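Local coordinates for protein magnesium-protoporphyrin O-methyltransferase (Synechocystis sp., PDB 4QDJ) that transfers a methyl group from S-adenosylmethionine to magnesium protoporphyrin IX, giving its 13-monomethyl ester on the pathway to chlorophyll, at residues P79-G84 / E106-G111. Numbering follows the deposited sequence.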
ATOM      1  N   PRO A  79      -2.670  -9.574  -7.634  1.00  7.14           N
ATOM      2  CA  PRO A  79      -3.888  -9.512  -8.455  1.00  8.36           C
ATOM      3  C   PRO A  79      -3.870  -8.439  -9.548  1.00  7.72           C
ATOM      4  O   PRO A  79      -4.513  -8.632 -10.580  1.00  8.16           O
ATOM      5  CB  PRO A  79      -5.000  -9.233  -7.435  1.00  9.59           C
ATOM      6  CG  PRO A  79      -4.309  -8.748  -6.212  1.00  9.90           C
ATOM      7  CD  PRO A  79      -2.972  -9.417  -6.201  1.00  9.15           C
ATOM      8  N   LEU A  80      -3.151  -7.339  -9.344  1.00  6.93           N
ATOM      9  CA  LEU A  80      -3.028  -6.343 -10.406  1.00  6.56           C
ATOM     10  C   LEU A  80      -2.232  -6.904 -11.582  1.00  6.30           C
ATOM     11  O   LEU A  80      -2.587  -6.687 -12.739  1.00  7.29           O
ATOM     12  CB  LEU A  80      -2.394  -5.048  -9.893  1.00  6.73           C
ATOM     13  CG  LEU A  80      -3.271  -4.209  -8.960  1.00  6.64           C
ATOM     14  CD1 LEU A  80      -2.561  -2.917  -8.580  1.00  9.31           C
ATOM     15  CD2 LEU A  80      -4.618  -3.908  -9.612  1.00  9.35           C
ATOM     16  N   ALA A  81      -1.162  -7.634 -11.280  1.00  7.45           N
ATOM     17  CA  ALA A  81      -0.355  -8.265 -12.321  1.00  7.94           C
ATOM     18  C   ALA A  81      -1.153  -9.340 -13.052  1.00  7.34           C
ATOM     19  O   ALA A  81      -1.036  -9.490 -14.268  1.00  9.05           O
ATOM     20  CB  ALA A  81       0.916  -8.852 -11.730  1.00  8.57           C
ATOM     21  N   GLN A  82      -1.960 -10.086 -12.302  1.00  6.95           N
ATOM     22  CA  GLN A  82      -2.836 -11.097 -12.885  1.00  7.76           C
ATOM     23  C   GLN A  82      -3.800 -10.473 -13.888  1.00  8.22           C
ATOM     24  O   GLN A  82      -4.162 -11.097 -14.889  1.00 10.33           O
ATOM     25  CB  GLN A  82      -3.616 -11.830 -11.786  1.00  7.18           C
ATOM     26  CG  GLN A  82      -2.779 -12.827 -10.999  1.00  7.56           C
ATOM     27  CD  GLN A  82      -3.516 -13.425  -9.812  1.00  8.92           C
ATOM     28  OE1 GLN A  82      -4.170 -12.715  -9.048  1.00 11.59           O
ATOM     29  NE2 GLN A  82      -3.411 -14.741  -9.653  1.00 10.15           N
ATOM     30  N   ALA A  83      -4.203  -9.233 -13.619  1.00  7.78           N
ATOM     31  CA  ALA A  83      -5.128  -8.512 -14.490  1.00  7.97           C
ATOM     32  C   ALA A  83      -4.414  -7.801 -15.640  1.00  9.40           C
ATOM     33  O   ALA A  83      -5.051  -7.126 -16.452  1.00 12.42           O
ATOM     34  CB  ALA A  83      -5.960  -7.525 -13.679  1.00 10.07           C
ATOM     35  N   GLY A  84      -3.093  -7.945 -15.703  1.00  9.48           N
ATOM     36  CA  GLY A  84      -2.327  -7.417 -16.818  1.00  9.71           C
ATOM     37  C   GLY A  84      -1.522  -6.150 -16.574  1.00  9.07           C
ATOM     38  O   GLY A  84      -0.839  -5.671 -17.479  1.00 11.02           O
ATOM     39  N   GLU A 106       5.132 -18.507  -7.252  1.00 20.60           N
ATOM     40  CA  GLU A 106       4.321 -19.706  -7.082  1.00 22.96           C
ATOM     41  C   GLU A 106       3.032 -19.658  -7.895  1.00 23.15           C
ATOM     42  O   GLU A 106       2.587 -20.676  -8.425  1.00 25.44           O
ATOM     43  CB  GLU A 106       3.990 -19.924  -5.603  1.00 24.73           C
ATOM     44  CG  GLU A 106       5.162 -20.404  -4.761  0.36 25.44           C
ATOM     45  CD  GLU A 106       4.797 -20.562  -3.298  0.35 26.23           C
ATOM     46  OE1 GLU A 106       3.647 -20.242  -2.934  0.35 26.75           O
ATOM     47  OE2 GLU A 106       5.660 -21.008  -2.512  0.19 26.45           O
ATOM     48  N   VAL A 107       2.437 -18.477  -7.999  1.00 23.02           N
ATOM     49  CA  VAL A 107       1.125 -18.359  -8.622  1.00 23.64           C
ATOM     50  C   VAL A 107       1.185 -17.817 -10.054  1.00 22.97           C
ATOM     51  O   VAL A 107       0.300 -18.095 -10.863  1.00 24.99           O
ATOM     52  CB  VAL A 107       0.161 -17.515  -7.749  1.00 25.67           C
ATOM     53  CG1 VAL A 107       0.478 -16.037  -7.865  1.00 23.76           C
ATOM     54  CG2 VAL A 107      -1.278 -17.784  -8.132  1.00 27.20           C
ATOM     55  N   LEU A 108       2.237 -17.068 -10.372  1.00 20.98           N
ATOM     56  CA  LEU A 108       2.349 -16.444 -11.689  1.00 19.86           C
ATOM     57  C   LEU A 108       3.370 -17.122 -12.594  1.00 23.07           C
ATOM     58  O   LEU A 108       3.360 -16.909 -13.808  1.00 23.07           O
ATOM     59  CB  LEU A 108       2.692 -14.960 -11.553  1.00 19.04           C
ATOM     60  CG  LEU A 108       1.704 -14.143 -10.723  1.00 20.94           C
ATOM     61  CD1 LEU A 108       2.018 -12.663 -10.809  1.00 19.63           C
ATOM     62  CD2 LEU A 108       0.296 -14.425 -11.191  1.00 23.93           C
ATOM     63  N   ALA A 109       4.242 -17.932 -11.999  1.00 24.08           N
ATOM     64  CA  ALA A 109       5.312 -18.610 -12.730  1.00 24.12           C
ATOM     65  C   ALA A 109       6.147 -17.629 -13.550  1.00 25.18           C
ATOM     66  O   ALA A 109       6.754 -16.711 -13.000  1.00 27.48           O
ATOM     67  CB  ALA A 109       4.748 -19.719 -13.616  1.00 24.83           C
ATOM     68  N   TYR A 110       6.163 -17.814 -14.866  1.00 24.90           N
ATOM     69  CA  TYR A 110       6.961 -16.958 -15.738  1.00 25.28           C
ATOM     70  C   TYR A 110       6.109 -16.008 -16.571  1.00 26.39           C
ATOM     71  O   TYR A 110       6.570 -15.451 -17.567  1.00 27.47           O
ATOM     72  CB  TYR A 110       7.871 -17.803 -16.628  1.00 25.36           C
ATOM     73  CG  TYR A 110       8.799 -18.673 -15.821  1.00 25.48           C
ATOM     74  CD1 TYR A 110       9.932 -18.140 -15.223  1.00 26.95           C
ATOM     75  CD2 TYR A 110       8.528 -20.020 -15.632  1.00 25.57           C
ATOM     76  CE1 TYR A 110      10.780 -18.926 -14.473  1.00 28.24           C
ATOM     77  CE2 TYR A 110       9.370 -20.817 -14.885  1.00 25.23           C
ATOM     78  CZ  TYR A 110      10.495 -20.265 -14.307  1.00 27.80           C
ATOM     79  OH  TYR A 110      11.338 -21.051 -13.559  1.00 29.72           O
ATOM     80  N   GLY A 111       4.865 -15.820 -16.147  1.00 25.46           N
ATOM     81  CA  GLY A 111       3.982 -14.873 -16.799  1.00 24.19           C
ATOM     82  C   GLY A 111       4.243 -13.460 -16.322  1.00 24.56           C
ATOM     83  O   GLY A 111       5.350 -13.123 -15.901  1.00 26.10           O
TER
HETATM   84  O   HOH W   1      -2.249 -16.740 -11.534  1.00 20.76           O
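Leu108 reaches the last turn of helix 77-82 with both branches of its fork. Its CD2 methyl lies 3.5 Å from CG of Gln82, the closest approach between the two segments, while CD1 meets CB of Ala81 at 4.1 Å, an apolar methyl-to-methyl touch. The fork thus spans two successive residues of the facing helix end. Beyond CG the glutamine chain runs extended (chi2 173°), carrying its amide past Leu108 to Val107, and crosses the leucine side chain at about a right angle. There NE2 is 4.0 Å from CG2 of Val107, the methyl that stands anti to the valine backbone N; this is van der Waals contact without a direct polar bond.

The polar link is made through water. Gln82 NE2 donates to one water molecule at 3.0 Å, and that water in turn donates to the backbone O of Val107, so a carbonyl in the final turn of helix 94-108 is linked through that water to the side-chain amide of Gln82. No direct hydrogen bond joins the segments, and they bury only 141 Å² together, a light contact; its centre lies about 18 Å from the centre of the chain, and Gln82 and Val107 are exposed, which places it near the surface.

Further out, Pro114 touches both Ala81 and Leu108, and Asn112 ND2 hydrogen-bonds to the Ala81 carbonyl O. Each helix then ends in its own way: Gly84, with positive phi (104°), closes a Schellman motif, whereas Leu108 to Gly111 form a type II' beta turn. The contact joins the C-terminal ends of the helices that precede and follow strand 86-91, which belong to successive beta-alpha-beta crossovers of the Rossmann-like class I methyltransferase fold.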